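Local coordinates for protein staphylococcus aureus CymR (Staphylococcus aureus, PDB 3T8R) that probably acts as a dimeric, DNA-binding transcriptional regulator of the Rrf2 type that senses oxidation through a thiol and tunes stress resistance and the oxidative response, at residues A[14-22]-A[121-129]; A[49-59]-A[68-77]. All blocks are in the same frame, centred on the assembly; numbering follows the deposited sequence.

Interaction 1: A[14-22]-A[121-129]; sequences LTLMISLAK and TTLKYLAEY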
ATOM      1  N   LEU A  14      -2.573 -16.255   3.289  1.00 19.11           N
ATOM      2  CA  LEU A  14      -1.175 -16.280   3.664  1.00 20.35           C
ATOM      3  C   LEU A  14      -1.011 -16.963   5.011  1.00 21.72           C
ATOM      4  O   LEU A  14      -0.122 -17.795   5.181  1.00 19.37           O
ATOM      5  CB  LEU A  14      -0.617 -14.861   3.735  1.00 22.36           C
ATOM      6  CG  LEU A  14       0.661 -14.523   2.968  1.00 31.40           C
ATOM      7  CD1 LEU A  14       1.315 -13.292   3.592  1.00 21.88           C
ATOM      8  CD2 LEU A  14       1.640 -15.696   2.877  1.00 24.62           C
ATOM      9  N   THR A  15      -1.877 -16.614   5.959  1.00 21.62           N
ATOM     10  CA  THR A  15      -1.864 -17.269   7.270  1.00 21.12           C
ATOM     11  C   THR A  15      -2.067 -18.781   7.181  1.00 23.24           C
ATOM     12  O   THR A  15      -1.367 -19.542   7.844  1.00 25.67           O
ATOM     13  CB  THR A  15      -2.896 -16.642   8.243  1.00 23.76           C
ATOM     14  OG1 THR A  15      -2.613 -15.244   8.403  1.00 26.04           O
ATOM     15  CG2 THR A  15      -2.800 -17.323   9.609  1.00 24.00           C
ATOM     16  N   LEU A  16      -3.027 -19.212   6.367  1.00 20.88           N
ATOM     17  CA  LEU A  16      -3.259 -20.629   6.094  1.00 23.10           C
ATOM     18  C   LEU A  16      -1.958 -21.291   5.616  1.00 21.28           C
ATOM     19  O   LEU A  16      -1.528 -22.328   6.130  1.00 21.21           O
ATOM     20  CB  LEU A  16      -4.363 -20.766   5.026  1.00 22.81           C
ATOM     21  CG  LEU A  16      -5.076 -22.087   4.719  1.00 37.77           C
ATOM     22  CD1 LEU A  16      -5.296 -22.240   3.215  1.00 29.62           C
ATOM     23  CD2 LEU A  16      -4.363 -23.296   5.276  1.00 31.73           C
ATOM     24  N   MET A  17      -1.320 -20.665   4.640  1.00 19.29           N
ATOM     25  CA  MET A  17      -0.135 -21.238   4.020  1.00 18.38           C
ATOM     26  C   MET A  17       1.056 -21.316   4.982  1.00 18.67           C
ATOM     27  O   MET A  17       1.826 -22.271   4.946  1.00 22.13           O
ATOM     28  CB  MET A  17       0.209 -20.470   2.745  1.00 19.83           C
ATOM     29  CG  MET A  17      -0.864 -20.592   1.673  1.00 18.12           C
ATOM     30  SD  MET A  17      -0.972 -22.276   1.035  1.00 20.24           S
ATOM     31  CE  MET A  17       0.591 -22.406   0.179  1.00 22.90           C
ATOM     32  N   ILE A  18       1.199 -20.322   5.849  1.00 20.38           N
ATOM     33  CA  ILE A  18       2.272 -20.343   6.836  1.00 21.12           C
ATOM     34  C   ILE A  18       2.067 -21.507   7.800  1.00 23.33           C
ATOM     35  O   ILE A  18       3.011 -22.216   8.140  1.00 26.77           O
ATOM     36  CB  ILE A  18       2.371 -18.995   7.591  1.00 22.66           C
ATOM     37  CG1 ILE A  18       2.809 -17.891   6.628  1.00 21.19           C
ATOM     38  CG2 ILE A  18       3.348 -19.103   8.737  1.00 26.62           C
ATOM     39  CD1 ILE A  18       2.578 -16.476   7.153  1.00 23.22           C
ATOM     40  N   SER A  19       0.822 -21.714   8.213  1.00 23.39           N
ATOM     41  CA  SER A  19       0.470 -22.844   9.072  1.00 27.46           C
ATOM     42  C   SER A  19       0.860 -24.169   8.425  1.00 26.50           C
ATOM     43  O   SER A  19       1.478 -25.034   9.046  1.00 26.37           O
ATOM     44  CB  SER A  19      -1.030 -22.846   9.363  1.00 27.06           C
ATOM     45  OG  SER A  19      -1.316 -22.007  10.465  1.00 36.07           O
ATOM     46  N   LEU A  20       0.495 -24.326   7.163  1.00 24.62           N
ATOM     47  CA  LEU A  20       0.815 -25.554   6.459  1.00 22.71           C
ATOM     48  C   LEU A  20       2.322 -25.697   6.255  1.00 26.28           C
ATOM     49  O   LEU A  20       2.862 -26.807   6.308  1.00 26.95           O
ATOM     50  CB  LEU A  20       0.080 -25.622   5.113  1.00 22.39           C
ATOM     51  CG  LEU A  20      -1.443 -25.752   5.142  1.00 20.43           C
ATOM     52  CD1 LEU A  20      -1.971 -25.710   3.716  1.00 24.81           C
ATOM     53  CD2 LEU A  20      -1.852 -27.075   5.792  1.00 25.10           C
ATOM     54  N   ALA A  21       2.999 -24.577   6.026  1.00 22.78           N
ATOM     55  CA  ALA A  21       4.436 -24.589   5.806  1.00 23.22           C
ATOM     56  C   ALA A  21       5.145 -25.025   7.079  1.00 29.85           C
ATOM     57  O   ALA A  21       6.167 -25.710   7.037  1.00 32.94           O
ATOM     58  CB  ALA A  21       4.935 -23.216   5.336  1.00 23.06           C
ATOM     59  N   LYS A  22       4.583 -24.652   8.218  1.00 30.36           N
ATOM     60  CA  LYS A  22       5.191 -25.003   9.496  1.00 32.45           C
ATOM     61  C   LYS A  22       5.061 -26.487   9.789  1.00 39.62           C
ATOM     62  O   LYS A  22       5.617 -26.989  10.765  1.00 43.34           O
ATOM     63  CB  LYS A  22       4.587 -24.166  10.621  1.00 36.34           C
ATOM     64  CG  LYS A  22       5.161 -22.782  10.682  1.00 35.06           C
ATOM     65  CD  LYS A  22       4.513 -21.980  11.787  1.00 37.50           C
ATOM     66  CE  LYS A  22       5.059 -20.572  11.821  1.00 37.55           C
ATOM     67  NZ  LYS A  22       6.436 -20.511  12.395  1.00 42.89           N
ATOM     68  N   THR A 121       9.917 -12.640  -0.796  1.00 24.99           N
ATOM     69  CA  THR A 121       9.686 -13.267   0.498  1.00 24.85           C
ATOM     70  C   THR A 121       9.107 -14.655   0.253  1.00 22.12           C
ATOM     71  O   THR A 121       7.994 -14.772  -0.254  1.00 24.93           O
ATOM     72  CB  THR A 121       8.705 -12.458   1.358  1.00 24.62           C
ATOM     73  OG1 THR A 121       9.264 -11.167   1.630  1.00 28.92           O
ATOM     74  CG2 THR A 121       8.433 -13.167   2.682  1.00 25.80           C
ATOM     75  N   THR A 122       9.852 -15.710   0.576  1.00 26.78           N
ATOM     76  CA  THR A 122       9.297 -17.050   0.391  1.00 22.49           C
ATOM     77  C   THR A 122       8.463 -17.472   1.588  1.00 22.69           C
ATOM     78  O   THR A 122       8.599 -16.944   2.689  1.00 23.10           O
ATOM     79  CB  THR A 122      10.375 -18.140   0.125  1.00 24.00           C
ATOM     80  OG1 THR A 122      11.135 -18.381   1.315  1.00 27.24           O
ATOM     81  CG2 THR A 122      11.302 -17.736  -1.019  1.00 26.94           C
ATOM     82  N   LEU A 123       7.601 -18.453   1.370  1.00 21.35           N
ATOM     83  CA  LEU A 123       6.832 -19.030   2.450  1.00 19.96           C
ATOM     84  C   LEU A 123       7.732 -19.726   3.459  1.00 20.74           C
ATOM     85  O   LEU A 123       7.427 -19.748   4.646  1.00 23.32           O
ATOM     86  CB  LEU A 123       5.821 -20.033   1.881  1.00 21.56           C
ATOM     87  CG  LEU A 123       4.824 -20.654   2.854  1.00 21.19           C
ATOM     88  CD1 LEU A 123       3.964 -19.592   3.533  1.00 22.09           C
ATOM     89  CD2 LEU A 123       3.931 -21.642   2.099  1.00 23.75           C
ATOM     90  N   LYS A 124       8.816 -20.343   2.989  1.00 21.15           N
ATOM     91  CA  LYS A 124       9.746 -20.996   3.902  1.00 23.52           C
ATOM     92  C   LYS A 124      10.311 -19.953   4.858  1.00 25.35           C
ATOM     93  O   LYS A 124      10.408 -20.177   6.063  1.00 25.63           O
ATOM     94  CB  LYS A 124      10.885 -21.673   3.128  1.00 26.61           C
ATOM     95  CG  LYS A 124      11.934 -22.365   4.007  1.00 30.94           C
ATOM     96  CD  LYS A 124      11.445 -23.685   4.581  1.00 36.41           C
ATOM     97  CE  LYS A 124      10.597 -23.487   5.830  1.00 39.99           C
ATOM     98  NZ  LYS A 124      10.250 -24.773   6.509  1.00 42.10           N
ATOM     99  N   TYR A 125      10.673 -18.812   4.296  1.00 26.20           N
ATOM    100  CA  TYR A 125      11.195 -17.685   5.052  1.00 29.35           C
ATOM    101  C   TYR A 125      10.180 -17.263   6.118  1.00 28.81           C
ATOM    102  O   TYR A 125      10.528 -17.090   7.289  1.00 29.90           O
ATOM    103  CB  TYR A 125      11.483 -16.550   4.075  1.00 27.73           C
ATOM    104  CG  TYR A 125      12.503 -15.550   4.539  1.00 39.29           C
ATOM    105  CD1 TYR A 125      13.862 -15.765   4.337  1.00 39.44           C
ATOM    106  CD2 TYR A 125      12.110 -14.380   5.163  1.00 37.97           C
ATOM    107  CE1 TYR A 125      14.796 -14.843   4.749  1.00 43.87           C
ATOM    108  CE2 TYR A 125      13.038 -13.448   5.582  1.00 42.83           C
ATOM    109  CZ  TYR A 125      14.377 -13.687   5.376  1.00 42.21           C
ATOM    110  OH  TYR A 125      15.299 -12.760   5.797  1.00 44.68           O
ATOM    111  N   LEU A 126       8.916 -17.125   5.728  1.00 21.62           N
ATOM    112  CA  LEU A 126       7.875 -16.776   6.696  1.00 22.98           C
ATOM    113  C   LEU A 126       7.726 -17.836   7.794  1.00 28.42           C
ATOM    114  O   LEU A 126       7.436 -17.530   8.951  1.00 27.58           O
ATOM    115  CB  LEU A 126       6.535 -16.543   5.996  1.00 22.08           C
ATOM    116  CG  LEU A 126       6.493 -15.301   5.105  1.00 21.15           C
ATOM    117  CD1 LEU A 126       5.249 -15.249   4.236  1.00 23.95           C
ATOM    118  CD2 LEU A 126       6.605 -14.028   5.973  1.00 22.74           C
ATOM    119  N   ALA A 127       7.920 -19.096   7.430  1.00 23.05           N
ATOM    120  CA  ALA A 127       7.740 -20.173   8.383  1.00 24.70           C
ATOM    121  C   ALA A 127       8.871 -20.256   9.403  1.00 27.67           C
ATOM    122  O   ALA A 127       8.680 -20.791  10.495  1.00 35.88           O
ATOM    123  CB  ALA A 127       7.597 -21.496   7.645  1.00 25.25           C
ATOM    124  N   GLU A 128      10.037 -19.734   9.046  1.00 25.66           N
ATOM    125  CA  GLU A 128      11.232 -19.908   9.874  1.00 31.17           C
ATOM    126  C   GLU A 128      11.638 -18.650  10.631  1.00 28.20           C
ATOM    127  O   GLU A 128      12.695 -18.608  11.257  1.00 30.74           O
ATOM    128  CB  GLU A 128      12.397 -20.410   9.026  1.00 33.37           C
ATOM    129  CG  GLU A 128      12.173 -21.850   8.553  1.00 33.62           C
ATOM    130  CD  GLU A 128      13.284 -22.389   7.677  1.00 43.22           C
ATOM    131  OE1 GLU A 128      13.340 -23.625   7.495  1.00 47.81           O
ATOM    132  OE2 GLU A 128      14.088 -21.586   7.164  1.00 46.10           O
ATOM    133  N   TYR A 129      10.810 -17.621  10.540  1.00 28.71           N
ATOM    134  CA  TYR A 129      11.042 -16.379  11.275  1.00 25.54           C
ATOM    135  C   TYR A 129      11.090 -16.700  12.758  1.00 22.16           C
ATOM    136  O   TYR A 129      10.256 -17.446  13.268  1.00 26.04           O
ATOM    137  CB  TYR A 129       9.896 -15.424  10.962  1.00 24.69           C
ATOM    138  CG  TYR A 129       9.896 -14.060  11.629  1.00 21.31           C
ATOM    139  CD1 TYR A 129      10.676 -13.029  11.137  1.00 25.12           C
ATOM    140  CD2 TYR A 129       9.037 -13.794  12.680  1.00 25.16           C
ATOM    141  CE1 TYR A 129      10.635 -11.757  11.716  1.00 24.68           C
ATOM    142  CE2 TYR A 129       8.980 -12.536  13.266  1.00 24.19           C
ATOM    143  CZ  TYR A 129       9.784 -11.532  12.790  1.00 26.74           C
ATOM    144  OH  TYR A 129       9.713 -10.278  13.377  1.00 26.47           O
TER
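Lys-22 NZ donates to Ala-127 O over 3.0 Å, the one hydrogen bond between these segments. The ammonium lies 33° off the carbonyl plane, brought there by a lysine chain that runs extended to CE and then bends at its last torsion (chi4 -75°). Since Ala-127 closes the short helix 123-127, the positive charge sits at a C-terminal end, where it would probably be favoured by the helix dipole. The bond lies at the solvent-exposed edge of an otherwise apolar contact.

Inward from it, the methyl groups of Ala-21 and Ala-127 meet at 3.9 Å, and the small side chains let the backbones come close. Leu-123 fills the next position. Its CG, anti to the backbone N, reaches across to Ala-21 CB at 3.6 Å, and the two branches divide over the helix surface: CD1 lies against Ile-18 CG1 at 3.7 Å, while CD2 meets Met-17 CE at 3.9 Å.

The axes of 14-21 and 123-127 come within 8.9 Å and cross at -75°, so the short C-terminal helix lies steeply across the end of helix 8-21, the first helix of the winged helix-turn-helix domain expected of this family. Leu-126 extends the apolar seam toward the N-terminal end of the segment 14-22. Its CB sits on Ile-18 CG1, and its CD1 meets Leu-14 CD2 at 3.9 Å, both pairs crossing at about a right angle. At the start of the short helix, Thr-122 is the N-cap, its OG1 accepting from Tyr-125 N at 3.0 Å. Gln-103 of the second subunit packs on Ile-18, placing this contact beside the dimer interface.

Interaction 2: A[49-59]-A[68-77]; sequences VGPLRNAGLIR and YQLRVPAEEI
This contact is the base of an antiparallel beta hairpin, the wing of a winged helix-turn-helix domain, together with the end of helix 42-54 that leads into it. Arg-59 and Gln-69 form a hydrogen-bonded pair, with Arg-59 N to Gln-69 O at 3.0 Å and Gln-69 N to Arg-59 O at 3.1 Å. Ile-58 and Leu-70 make the adjoining non-hydrogen-bonded pair. Beyond it, Leu-57 O accepts from Arg-71 N at 2.8 Å, together with a weak, longer bond from Val-72 N.

Helix 42-54 ends in a Schellman motif at Gly-56, whose carbonyl is taken up by the Arg-71 side chain. With CG anti to the backbone N (chi1 171°) and the chain extended to NE, NH1 reaches Gly-56 O at 2.9 Å. The oxygen lies at the guanidinium edge and is met on a lone pair.

At the other end, the Tyr-68 ring extends back over the helix. Val-49 CG1 touches its CZ at 3.5 Å, and Ile-58 CD1 packs against Tyr-68 CD1. Arg-53 NH1 gives Tyr-68 OH a weak bond of 3.1 Å, the guanidinium lying only 23° from the ring plane. Tyr-68 is thus held to the helix mainly by apolar contact, whereas Arg-71 satisfies the carbonyl just past it and probably places favourable positive charge near the helix C-terminal end.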
ATOM      1  N   VAL A  49      -9.185 -21.956   0.268  1.00 25.53           N
ATOM      2  CA  VAL A  49      -8.601 -23.239  -0.081  1.00 24.30           C
ATOM      3  C   VAL A  49      -8.825 -23.565  -1.551  1.00 30.55           C
ATOM      4  O   VAL A  49      -7.922 -24.049  -2.231  1.00 32.00           O
ATOM      5  CB  VAL A  49      -9.191 -24.349   0.773  1.00 28.70           C
ATOM      6  CG1 VAL A  49      -8.925 -25.694   0.136  1.00 33.81           C
ATOM      7  CG2 VAL A  49      -8.621 -24.277   2.181  1.00 28.57           C
ATOM      8  N   GLY A  50     -10.026 -23.291  -2.041  1.00 31.64           N
ATOM      9  CA  GLY A  50     -10.364 -23.577  -3.426  1.00 31.21           C
ATOM     10  C   GLY A  50      -9.289 -23.168  -4.420  1.00 30.82           C
ATOM     11  O   GLY A  50      -8.739 -24.019  -5.125  1.00 30.50           O
ATOM     12  N   PRO A  51      -8.979 -21.863  -4.479  1.00 28.72           N
ATOM     13  CA  PRO A  51      -7.982 -21.318  -5.405  1.00 28.95           C
ATOM     14  C   PRO A  51      -6.561 -21.838  -5.165  1.00 28.51           C
ATOM     15  O   PRO A  51      -5.841 -22.083  -6.128  1.00 28.12           O
ATOM     16  CB  PRO A  51      -8.049 -19.813  -5.147  1.00 33.88           C
ATOM     17  CG  PRO A  51      -9.433 -19.584  -4.637  1.00 30.97           C
ATOM     18  CD  PRO A  51      -9.766 -20.797  -3.827  1.00 30.66           C
ATOM     19  N   LEU A  52      -6.172 -22.012  -3.907  1.00 26.59           N
ATOM     20  CA  LEU A  52      -4.857 -22.570  -3.581  1.00 24.90           C
ATOM     21  C   LEU A  52      -4.705 -24.014  -4.070  1.00 26.41           C
ATOM     22  O   LEU A  52      -3.639 -24.434  -4.548  1.00 25.54           O
ATOM     23  CB  LEU A  52      -4.623 -22.496  -2.070  1.00 23.76           C
ATOM     24  CG  LEU A  52      -4.484 -21.070  -1.540  1.00 24.67           C
ATOM     25  CD1 LEU A  52      -4.581 -21.042  -0.025  1.00 26.20           C
ATOM     26  CD2 LEU A  52      -3.167 -20.459  -2.003  1.00 27.51           C
ATOM     27  N   ARG A  53      -5.787 -24.772  -3.950  1.00 25.28           N
ATOM     28  CA  ARG A  53      -5.816 -26.151  -4.400  1.00 28.75           C
ATOM     29  C   ARG A  53      -5.743 -26.183  -5.927  1.00 27.42           C
ATOM     30  O   ARG A  53      -4.990 -26.962  -6.518  1.00 26.93           O
ATOM     31  CB  ARG A  53      -7.109 -26.800  -3.908  1.00 32.27           C
ATOM     32  CG  ARG A  53      -7.148 -28.305  -3.950  1.00 34.03           C
ATOM     33  CD  ARG A  53      -8.407 -28.786  -3.236  1.00 40.65           C
ATOM     34  NE  ARG A  53      -9.610 -28.259  -3.877  1.00 46.93           N
ATOM     35  CZ  ARG A  53     -10.675 -27.795  -3.230  1.00 45.36           C
ATOM     36  NH1 ARG A  53     -10.707 -27.785  -1.901  1.00 45.76           N
ATOM     37  NH2 ARG A  53     -11.717 -27.343  -3.916  1.00 47.81           N
ATOM     38  N   ASN A  54      -6.512 -25.314  -6.566  1.00 29.25           N
ATOM     39  CA  ASN A  54      -6.551 -25.263  -8.024  1.00 31.51           C
ATOM     40  C   ASN A  54      -5.222 -24.870  -8.648  1.00 32.69           C
ATOM     41  O   ASN A  54      -4.890 -25.305  -9.749  1.00 33.51           O
ATOM     42  CB  ASN A  54      -7.665 -24.329  -8.487  1.00 33.37           C
ATOM     43  CG  ASN A  54      -9.030 -24.925  -8.263  1.00 37.31           C
ATOM     44  OD1 ASN A  54      -9.152 -26.129  -8.037  1.00 40.63           O
ATOM     45  ND2 ASN A  54     -10.067 -24.091  -8.316  1.00 44.05           N
ATOM     46  N   ALA A  55      -4.456 -24.055  -7.931  1.00 29.73           N
ATOM     47  CA  ALA A  55      -3.142 -23.634  -8.400  1.00 31.28           C
ATOM     48  C   ALA A  55      -2.084 -24.690  -8.112  1.00 30.39           C
ATOM     49  O   ALA A  55      -0.938 -24.544  -8.521  1.00 31.79           O
ATOM     50  CB  ALA A  55      -2.746 -22.303  -7.762  1.00 30.78           C
ATOM     51  N   GLY A  56      -2.468 -25.730  -7.377  1.00 25.56           N
ATOM     52  CA  GLY A  56      -1.581 -26.840  -7.069  1.00 26.69           C
ATOM     53  C   GLY A  56      -0.636 -26.630  -5.895  1.00 25.83           C
ATOM     54  O   GLY A  56       0.329 -27.369  -5.724  1.00 23.54           O
ATOM     55  N   LEU A  57      -0.909 -25.623  -5.072  1.00 22.84           N
ATOM     56  CA  LEU A  57      -0.000 -25.307  -3.974  1.00 20.41           C
ATOM     57  C   LEU A  57      -0.271 -26.147  -2.747  1.00 18.73           C
ATOM     58  O   LEU A  57       0.640 -26.422  -1.971  1.00 21.28           O
ATOM     59  CB  LEU A  57      -0.093 -23.820  -3.604  1.00 22.15           C
ATOM     60  CG  LEU A  57       0.254 -22.818  -4.696  1.00 25.58           C
ATOM     61  CD1 LEU A  57       0.316 -21.440  -4.084  1.00 24.72           C
ATOM     62  CD2 LEU A  57       1.587 -23.178  -5.339  1.00 27.89           C
ATOM     63  N   ILE A  58      -1.530 -26.529  -2.554  1.00 21.35           N
ATOM     64  CA  ILE A  58      -1.913 -27.382  -1.440  1.00 20.39           C
ATOM     65  C   ILE A  58      -2.786 -28.528  -1.949  1.00 24.51           C
ATOM     66  O   ILE A  58      -3.311 -28.467  -3.063  1.00 24.57           O
ATOM     67  CB  ILE A  58      -2.689 -26.590  -0.366  1.00 20.14           C
ATOM     68  CG1 ILE A  58      -4.066 -26.163  -0.880  1.00 22.35           C
ATOM     69  CG2 ILE A  58      -1.883 -25.376   0.051  1.00 21.17           C
ATOM     70  CD1 ILE A  58      -4.969 -25.558   0.204  1.00 23.51           C
ATOM     71  N   ARG A  59      -2.947 -29.554  -1.125  1.00 21.43           N
ATOM     72  CA  ARG A  59      -3.806 -30.681  -1.486  1.00 24.59           C
ATOM     73  C   ARG A  59      -4.460 -31.269  -0.250  1.00 26.59           C
ATOM     74  O   ARG A  59      -3.940 -31.159   0.860  1.00 22.88           O
ATOM     75  CB  ARG A  59      -3.006 -31.747  -2.208  1.00 25.58           C
ATOM     76  CG  ARG A  59      -1.965 -32.410  -1.346  1.00 27.01           C
ATOM     77  CD  ARG A  59      -1.255 -33.459  -2.157  1.00 30.97           C
ATOM     78  NE  ARG A  59      -0.117 -34.041  -1.465  1.00 32.99           N
ATOM     79  CZ  ARG A  59       0.729 -34.882  -2.046  1.00 34.97           C
ATOM     80  NH1 ARG A  59       0.549 -35.208  -3.321  1.00 34.60           N
ATOM     81  NH2 ARG A  59       1.750 -35.382  -1.363  1.00 36.31           N
ATOM     82  N   TYR A  68      -5.474 -30.821   5.192  1.00 33.16           N
ATOM     83  CA  TYR A  68      -4.651 -30.274   4.117  1.00 28.06           C
ATOM     84  C   TYR A  68      -3.154 -30.285   4.390  1.00 28.04           C
ATOM     85  O   TYR A  68      -2.719 -30.328   5.537  1.00 25.57           O
ATOM     86  CB  TYR A  68      -5.102 -28.846   3.809  1.00 22.73           C
ATOM     87  CG  TYR A  68      -6.390 -28.823   3.037  1.00 26.54           C
ATOM     88  CD1 TYR A  68      -6.387 -28.860   1.651  1.00 25.16           C
ATOM     89  CD2 TYR A  68      -7.618 -28.811   3.694  1.00 31.12           C
ATOM     90  CE1 TYR A  68      -7.563 -28.858   0.936  1.00 29.57           C
ATOM     91  CE2 TYR A  68      -8.807 -28.814   2.974  1.00 32.09           C
ATOM     92  CZ  TYR A  68      -8.767 -28.834   1.600  1.00 29.99           C
ATOM     93  OH  TYR A  68      -9.934 -28.827   0.869  1.00 39.30           O
ATOM     94  N   GLN A  69      -2.377 -30.230   3.309  1.00 23.40           N
ATOM     95  CA  GLN A  69      -0.930 -30.145   3.400  1.00 25.13           C
ATOM     96  C   GLN A  69      -0.408 -29.383   2.182  1.00 22.55           C
ATOM     97  O   GLN A  69      -1.082 -29.289   1.163  1.00 22.34           O
ATOM     98  CB  GLN A  69      -0.309 -31.542   3.473  1.00 26.24           C
ATOM     99  CG  GLN A  69      -0.383 -32.314   2.171  1.00 29.09           C
ATOM    100  CD  GLN A  69       0.081 -33.761   2.297  1.00 36.81           C
ATOM    101  OE1 GLN A  69       0.468 -34.212   3.375  1.00 43.54           O
ATOM    102  NE2 GLN A  69       0.037 -34.491   1.190  1.00 33.06           N
ATOM    103  N   LEU A  70       0.780 -28.809   2.302  1.00 22.46           N
ATOM    104  CA  LEU A  70       1.441 -28.244   1.142  1.00 19.68           C
ATOM    105  C   LEU A  70       1.655 -29.328   0.093  1.00 24.32           C
ATOM    106  O   LEU A  70       2.000 -30.454   0.423  1.00 24.79           O
ATOM    107  CB  LEU A  70       2.796 -27.709   1.567  1.00 24.47           C
ATOM    108  CG  LEU A  70       3.098 -26.224   1.459  1.00 28.15           C
ATOM    109  CD1 LEU A  70       1.928 -25.343   1.862  1.00 23.22           C
ATOM    110  CD2 LEU A  70       4.323 -25.960   2.291  1.00 23.99           C
ATOM    111  N   ARG A  71       1.447 -28.987  -1.169  1.00 22.47           N
ATOM    112  CA  ARG A  71       1.737 -29.901  -2.253  1.00 22.03           C
ATOM    113  C   ARG A  71       3.069 -29.545  -2.909  1.00 24.69           C
ATOM    114  O   ARG A  71       3.730 -30.398  -3.515  1.00 25.96           O
ATOM    115  CB  ARG A  71       0.612 -29.850  -3.282  1.00 28.21           C
ATOM    116  CG  ARG A  71       0.947 -30.611  -4.524  1.00 27.70           C
ATOM    117  CD  ARG A  71      -0.140 -30.555  -5.569  1.00 27.85           C
ATOM    118  NE  ARG A  71       0.370 -31.210  -6.764  1.00 32.23           N
ATOM    119  CZ  ARG A  71       1.103 -30.592  -7.684  1.00 31.51           C
ATOM    120  NH1 ARG A  71       1.378 -29.302  -7.550  1.00 27.08           N
ATOM    121  NH2 ARG A  71       1.556 -31.260  -8.740  1.00 26.55           N
ATOM    122  N   VAL A  72       3.442 -28.274  -2.783  1.00 23.44           N
ATOM    123  CA  VAL A  72       4.685 -27.744  -3.297  1.00 26.13           C
ATOM    124  C   VAL A  72       5.486 -27.244  -2.103  1.00 25.07           C
ATOM    125  O   VAL A  72       4.913 -26.667  -1.173  1.00 27.61           O
ATOM    126  CB  VAL A  72       4.388 -26.592  -4.281  1.00 29.29           C
ATOM    127  CG1 VAL A  72       5.569 -25.646  -4.415  1.00 29.71           C
ATOM    128  CG2 VAL A  72       3.966 -27.180  -5.641  1.00 27.45           C
ATOM    129  N   PRO A  73       6.807 -27.469  -2.110  1.00 24.12           N
ATOM    130  CA  PRO A  73       7.637 -27.052  -0.969  1.00 25.27           C
ATOM    131  C   PRO A  73       7.600 -25.552  -0.717  1.00 22.92           C
ATOM    132  O   PRO A  73       7.502 -24.757  -1.654  1.00 21.83           O
ATOM    133  CB  PRO A  73       9.052 -27.512  -1.352  1.00 30.01           C
ATOM    134  CG  PRO A  73       8.984 -27.911  -2.791  1.00 31.12           C
ATOM    135  CD  PRO A  73       7.572 -28.218  -3.123  1.00 25.93           C
ATOM    136  N   ALA A  74       7.674 -25.178   0.556  1.00 21.06           N
ATOM    137  CA  ALA A  74       7.537 -23.780   0.947  1.00 22.02           C
ATOM    138  C   ALA A  74       8.565 -22.870   0.285  1.00 23.63           C
ATOM    139  O   ALA A  74       8.283 -21.693   0.014  1.00 21.59           O
ATOM    140  CB  ALA A  74       7.607 -23.639   2.465  1.00 22.66           C
ATOM    141  N   GLU A  75       9.756 -23.404   0.040  1.00 22.23           N
ATOM    142  CA  GLU A  75      10.839 -22.612  -0.520  1.00 22.98           C
ATOM    143  C   GLU A  75      10.581 -22.217  -1.971  1.00 25.97           C
ATOM    144  O   GLU A  75      11.253 -21.335  -2.510  1.00 29.07           O
ATOM    145  CB  GLU A  75      12.191 -23.326  -0.374  1.00 28.46           C
ATOM    146  CG  GLU A  75      12.402 -24.523  -1.288  1.00 31.50           C
ATOM    147  CD  GLU A  75      13.796 -25.126  -1.136  1.00 36.78           C
ATOM    148  OE1 GLU A  75      14.748 -24.356  -0.900  1.00 38.76           O
ATOM    149  OE2 GLU A  75      13.947 -26.361  -1.248  1.00 40.45           O
ATOM    150  N   GLU A  76       9.581 -22.837  -2.587  1.00 24.36           N
ATOM    151  CA  GLU A  76       9.227 -22.551  -3.976  1.00 23.50           C
ATOM    152  C   GLU A  76       8.069 -21.571  -4.111  1.00 28.63           C
ATOM    153  O   GLU A  76       7.664 -21.241  -5.228  1.00 27.51           O
ATOM    154  CB  GLU A  76       8.871 -23.853  -4.713  1.00 28.50           C
ATOM    155  CG  GLU A  76      10.049 -24.792  -4.935  1.00 29.05           C
ATOM    156  CD  GLU A  76       9.728 -25.947  -5.879  1.00 34.75           C
ATOM    157  OE1 GLU A  76       8.542 -26.170  -6.175  1.00 31.30           O
ATOM    158  OE2 GLU A  76      10.668 -26.633  -6.326  1.00 41.26           O
ATOM    159  N   ILE A  77       7.522 -21.109  -2.986  1.00 24.12           N
ATOM    160  CA  ILE A  77       6.318 -20.289  -3.016  1.00 19.61           C
ATOM    161  C   ILE A  77       6.602 -18.940  -2.380  1.00 23.16           C
ATOM    162  O   ILE A  77       7.162 -18.890  -1.291  1.00 21.59           O
ATOM    163  CB  ILE A  77       5.172 -20.915  -2.200  1.00 20.74           C
ATOM    164  CG1 ILE A  77       4.885 -22.345  -2.670  1.00 22.52           C
ATOM    165  CG2 ILE A  77       3.907 -20.047  -2.285  1.00 23.10           C
ATOM    166  CD1 ILE A  77       3.836 -23.053  -1.844  1.00 22.50           C
TER

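How the interactions relate
Interactions 1 and 2 have centres about 12 Å apart and touch directly. Along the chain, interaction 2 is nested within the loop that interaction 1 closes, the order being 14-22, 49-59, 68-77 and 121-129. Helix 8-21, which carries the first segment of interaction 1, also packs on the hairpin of interaction 2: Met-17 and Leu-20 lie on Ile-58 and Leu-70, and Met-17 contacts both the hairpin and Leu-123. The end of segment 68-77 completes the join, Ile-77 O probably accepting from Leu-123 N, with Ala-74 O packed on Leu-123 CB. The hairpin, the first helix and the C-terminal helix thus pack against one another, next to the dimer interface at interaction 1.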